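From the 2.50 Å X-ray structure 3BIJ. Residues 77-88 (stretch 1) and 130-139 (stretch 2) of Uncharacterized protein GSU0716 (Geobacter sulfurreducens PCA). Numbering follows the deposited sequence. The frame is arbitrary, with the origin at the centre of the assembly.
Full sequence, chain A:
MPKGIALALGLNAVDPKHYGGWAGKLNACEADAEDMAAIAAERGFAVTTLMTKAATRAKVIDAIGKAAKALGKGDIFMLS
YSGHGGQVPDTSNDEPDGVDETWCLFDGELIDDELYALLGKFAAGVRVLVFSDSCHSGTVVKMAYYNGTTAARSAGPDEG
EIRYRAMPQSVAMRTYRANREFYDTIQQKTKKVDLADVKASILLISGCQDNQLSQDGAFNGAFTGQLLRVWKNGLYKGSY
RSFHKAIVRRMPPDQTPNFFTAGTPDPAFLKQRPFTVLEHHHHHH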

# COMPACT_ATOMS: atom_id res chain seq x y z
N PHE A 77 34.34 22.87 20.75
CA PHE A 77 33.20 23.64 20.29
C PHE A 77 32.09 22.69 19.84
O PHE A 77 32.35 21.73 19.12
N MSE A 78 30.87 22.95 20.28
CA MSE A 78 29.75 22.11 19.90
C MSE A 78 28.71 22.92 19.13
O MSE A 78 28.23 23.95 19.61
N LEU A 79 28.36 22.43 17.94
CA LEU A 79 27.36 23.10 17.11
C LEU A 79 26.25 22.13 16.76
O LEU A 79 26.49 21.11 16.13
N SER A 80 25.03 22.45 17.18
CA SER A 80 23.90 21.59 16.86
C SER A 80 22.95 22.45 16.03
O SER A 80 22.85 23.65 16.26
N TYR A 81 22.26 21.82 15.08
CA TYR A 81 21.35 22.55 14.22
C TYR A 81 20.13 21.75 13.80
O TYR A 81 20.24 20.62 13.33
N SER A 82 18.97 22.36 13.98
CA SER A 82 17.73 21.75 13.55
C SER A 82 17.00 22.80 12.75
O SER A 82 16.63 23.86 13.26
N GLY A 83 16.83 22.50 11.47
CA GLY A 83 16.15 23.41 10.57
C GLY A 83 16.12 22.78 9.20
O GLY A 83 16.43 21.60 9.05
N HIS A 84 15.74 23.56 8.20
CA HIS A 84 15.67 23.07 6.83
C HIS A 84 17.02 23.13 6.17
O HIS A 84 17.86 23.96 6.52
N GLY A 85 17.23 22.24 5.21
CA GLY A 85 18.47 22.23 4.46
C GLY A 85 18.13 22.84 3.12
O GLY A 85 17.14 22.45 2.50
N GLY A 86 18.92 23.79 2.66
CA GLY A 86 18.60 24.41 1.38
C GLY A 86 19.57 24.10 0.26
O GLY A 86 20.56 23.40 0.44
N GLN A 87 19.26 24.62 -0.92
CA GLN A 87 20.11 24.44 -2.08
C GLN A 87 20.00 25.70 -2.91
O GLN A 87 18.91 26.24 -3.11
N VAL A 88 21.14 26.19 -3.36
CA VAL A 88 21.18 27.38 -4.20
C VAL A 88 21.86 26.93 -5.49
O VAL A 88 22.84 26.20 -5.46
N VAL A 130 29.71 18.59 15.72
CA VAL A 130 28.54 19.16 15.02
C VAL A 130 27.37 18.18 14.85
O VAL A 130 27.54 17.07 14.34
N PHE A 131 26.18 18.59 15.29
CA PHE A 131 24.98 17.77 15.13
C PHE A 131 24.07 18.53 14.17
O PHE A 131 23.70 19.68 14.42
N SER A 132 23.72 17.89 13.06
CA SER A 132 22.84 18.53 12.09
C SER A 132 21.63 17.64 11.83
O SER A 132 21.71 16.71 11.04
N ASP A 133 20.51 17.92 12.51
CA ASP A 133 19.29 17.13 12.33
C ASP A 133 18.52 17.81 11.21
O ASP A 133 17.48 18.43 11.43
N SER A 134 19.07 17.69 10.01
CA SER A 134 18.50 18.31 8.83
C SER A 134 18.81 17.44 7.61
O SER A 134 19.46 16.40 7.74
N CYS A 135 18.36 17.87 6.44
CA CYS A 135 18.58 17.13 5.20
C CYS A 135 18.52 18.07 4.01
O CYS A 135 18.33 19.28 4.17
N HIS A 136 18.68 17.52 2.81
CA HIS A 136 18.64 18.32 1.58
C HIS A 136 17.78 17.65 0.53
O HIS A 136 17.69 16.43 0.49
N SER A 137 17.14 18.44 -0.33
CA SER A 137 16.30 17.88 -1.38
C SER A 137 17.13 16.96 -2.27
O SER A 137 16.60 16.01 -2.82
N GLY A 138 18.42 17.25 -2.39
CA GLY A 138 19.26 16.44 -3.24
C GLY A 138 18.83 16.58 -4.69
O GLY A 138 18.40 17.65 -5.13
N THR A 139 18.93 15.48 -5.43
CA THR A 139 18.56 15.48 -6.84
C THR A 139 17.17 14.89 -7.07
O THR A 139 16.52 14.42 -6.13

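The strongest polar links between the stretches are backbone hydrogen bonds of a parallel pair of strands, whose axes run 2° apart and approach to 4.5 Å. Phe 131 N donates to Leu 79 O at 2.7 Å (158° at the hydrogen), Tyr 81 N to Phe 131 O at 2.7 Å (138°), and Asp 133 N to Tyr 81 O at 2.8 Å (144°). This ladder fixes the register, and with it the side chains that become neighbours: Leu 79, Tyr 81, Val 130 and Ser 132 lie on one face of the sheet, Ser 80 and Phe 131 on the other.

Beyond the ladder, side chains take over the polar contacts. Ser 134 points toward stretch 1, and its t rotamer (chi1 -176°) brings OG to 2.8 Å from Gly 83 O, to which it donates. Gly 85 N lies 3.3 Å from the same Ser 134 OG, but the angle is too poor for a hydrogen bond. His 136 leaves its backbone sideways; with chi1 at -66° (m) its ring end swings nearer, and ND1 donates a weak bond to Gly 86 O (3.2 Å, 127°). Water 1 adds a bridge, donating to Gly 85 O at 2.7 Å and accepting from Ser 137 N at 2.9 Å.

Gly 85 sits tightly against this turn, its CA 3.0 Å from Cys 135 O in a CA-H...O contact. An ideal CB here would point toward stretch 2 and fall 1.7 Å from Cys 135 O and 2.8 Å from His 136 ND1, so the coordinates leave no room for a side chain.

Tyr 81, chi1 169° (t), is anchored within its own stretch by OH donating to His 84 O at 2.7 Å. The edge of its ring meets stretch 2: CE1 is 3.8 Å from Ser 134 CB, and CD1 is 4.1 Å from Ser 132 OG. On the same face, Leu 79 (t, p) and Val 130 (t) make apolar contact, CB of Leu 79 lying 4.2 Å from CG2 of Val 130.

On the opposite face, Ser 80 CB and Phe 131 CB are 4.0 Å apart. The Phe 131 ring (chi1 -73°, m) is approached obliquely by selenomethionine Met 78, whose CE reaches 4.4 Å from Phe 131 CD1. Farther along, Ser 82 OG packs 3.5 Å from Asp 133 CB. Gln 87 points toward stretch 2 with chi1 -61° (m) and chi2 -170° (t), and 72 Å² of the residue is covered there, against Ser 137 and Gly 138 among others.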

# COMPACT_ATOMS: atom_id res chain seq x y z
CB PHE A 77 33.60 24.53 19.12
CG PHE A 77 32.46 25.28 18.51
CD1 PHE A 77 31.74 26.19 19.26
CD2 PHE A 77 32.12 25.08 17.18
CE1 PHE A 77 30.68 26.90 18.69
CE2 PHE A 77 31.06 25.79 16.60
CZ PHE A 77 30.34 26.70 17.36
CB MSE A 78 29.08 21.51 21.13
CG MSE A 78 28.06 20.46 20.77
SE MSE A 78 26.97 19.92 22.23
CE MSE A 78 25.24 20.13 21.41
CB LEU A 79 28.00 23.61 15.81
CG LEU A 79 27.07 24.18 14.73
CD1 LEU A 79 26.19 25.29 15.31
CD2 LEU A 79 27.92 24.75 13.59
CB SER A 80 23.20 21.09 18.12
OG SER A 80 22.60 22.15 18.83
CB TYR A 81 22.08 23.04 12.95
CG TYR A 81 21.17 23.58 11.85
CD1 TYR A 81 20.70 22.75 10.82
CD2 TYR A 81 20.77 24.91 11.85
CE1 TYR A 81 19.85 23.25 9.82
CE2 TYR A 81 19.92 25.42 10.87
CZ TYR A 81 19.46 24.59 9.86
OH TYR A 81 18.61 25.09 8.90
CB SER A 82 16.90 21.27 14.74
OG SER A 82 17.42 20.05 15.24
CB HIS A 84 14.71 23.92 6.00
CG HIS A 84 13.28 23.53 6.12
ND1 HIS A 84 12.36 24.29 6.81
CD2 HIS A 84 12.61 22.45 5.66
CE1 HIS A 84 11.18 23.70 6.76
NE2 HIS A 84 11.30 22.57 6.08
CB GLN A 87 19.65 23.22 -2.90
CG GLN A 87 19.71 21.92 -2.12
CD GLN A 87 19.50 20.69 -2.99
OE1 GLN A 87 18.65 20.67 -3.89
NE2 GLN A 87 20.27 19.64 -2.71
CB VAL A 88 21.94 28.53 -3.50
CG1 VAL A 88 23.35 28.09 -3.13
CG2 VAL A 88 21.97 29.74 -4.39
CB VAL A 130 28.93 19.66 13.59
CG1 VAL A 130 27.72 20.30 12.94
CG2 VAL A 130 30.08 20.64 13.65
CB PHE A 131 24.23 17.57 16.45
CG PHE A 131 24.91 16.62 17.39
CD1 PHE A 131 25.81 17.09 18.34
CD2 PHE A 131 24.68 15.25 17.29
CE1 PHE A 131 26.48 16.20 19.18
CE2 PHE A 131 25.34 14.36 18.13
CZ PHE A 131 26.25 14.83 19.08
CB SER A 132 23.59 18.78 10.78
OG SER A 132 22.76 19.39 9.80
CB ASP A 133 18.43 17.11 13.60
CG ASP A 133 17.29 16.11 13.53
OD1 ASP A 133 17.02 15.61 12.41
OD2 ASP A 133 16.66 15.83 14.57
CB SER A 134 19.11 19.71 8.67
OG SER A 134 18.52 20.41 7.60
CB CYS A 135 17.52 16.05 5.05
SG CYS A 135 15.87 16.74 4.89
CB HIS A 136 20.06 18.51 1.05
CG HIS A 136 20.92 19.33 1.96
ND1 HIS A 136 20.77 20.70 2.09
CD2 HIS A 136 21.90 18.98 2.83
CE1 HIS A 136 21.62 21.15 3.00
NE2 HIS A 136 22.31 20.13 3.46
CB SER A 137 15.72 18.99 -2.26
OG SER A 137 14.81 19.78 -1.54
CB THR A 139 19.59 14.69 -7.69
OG1 THR A 139 19.55 13.30 -7.36
CG2 THR A 139 21.00 15.22 -7.43
O HOH W 1 17.13 21.29 0.02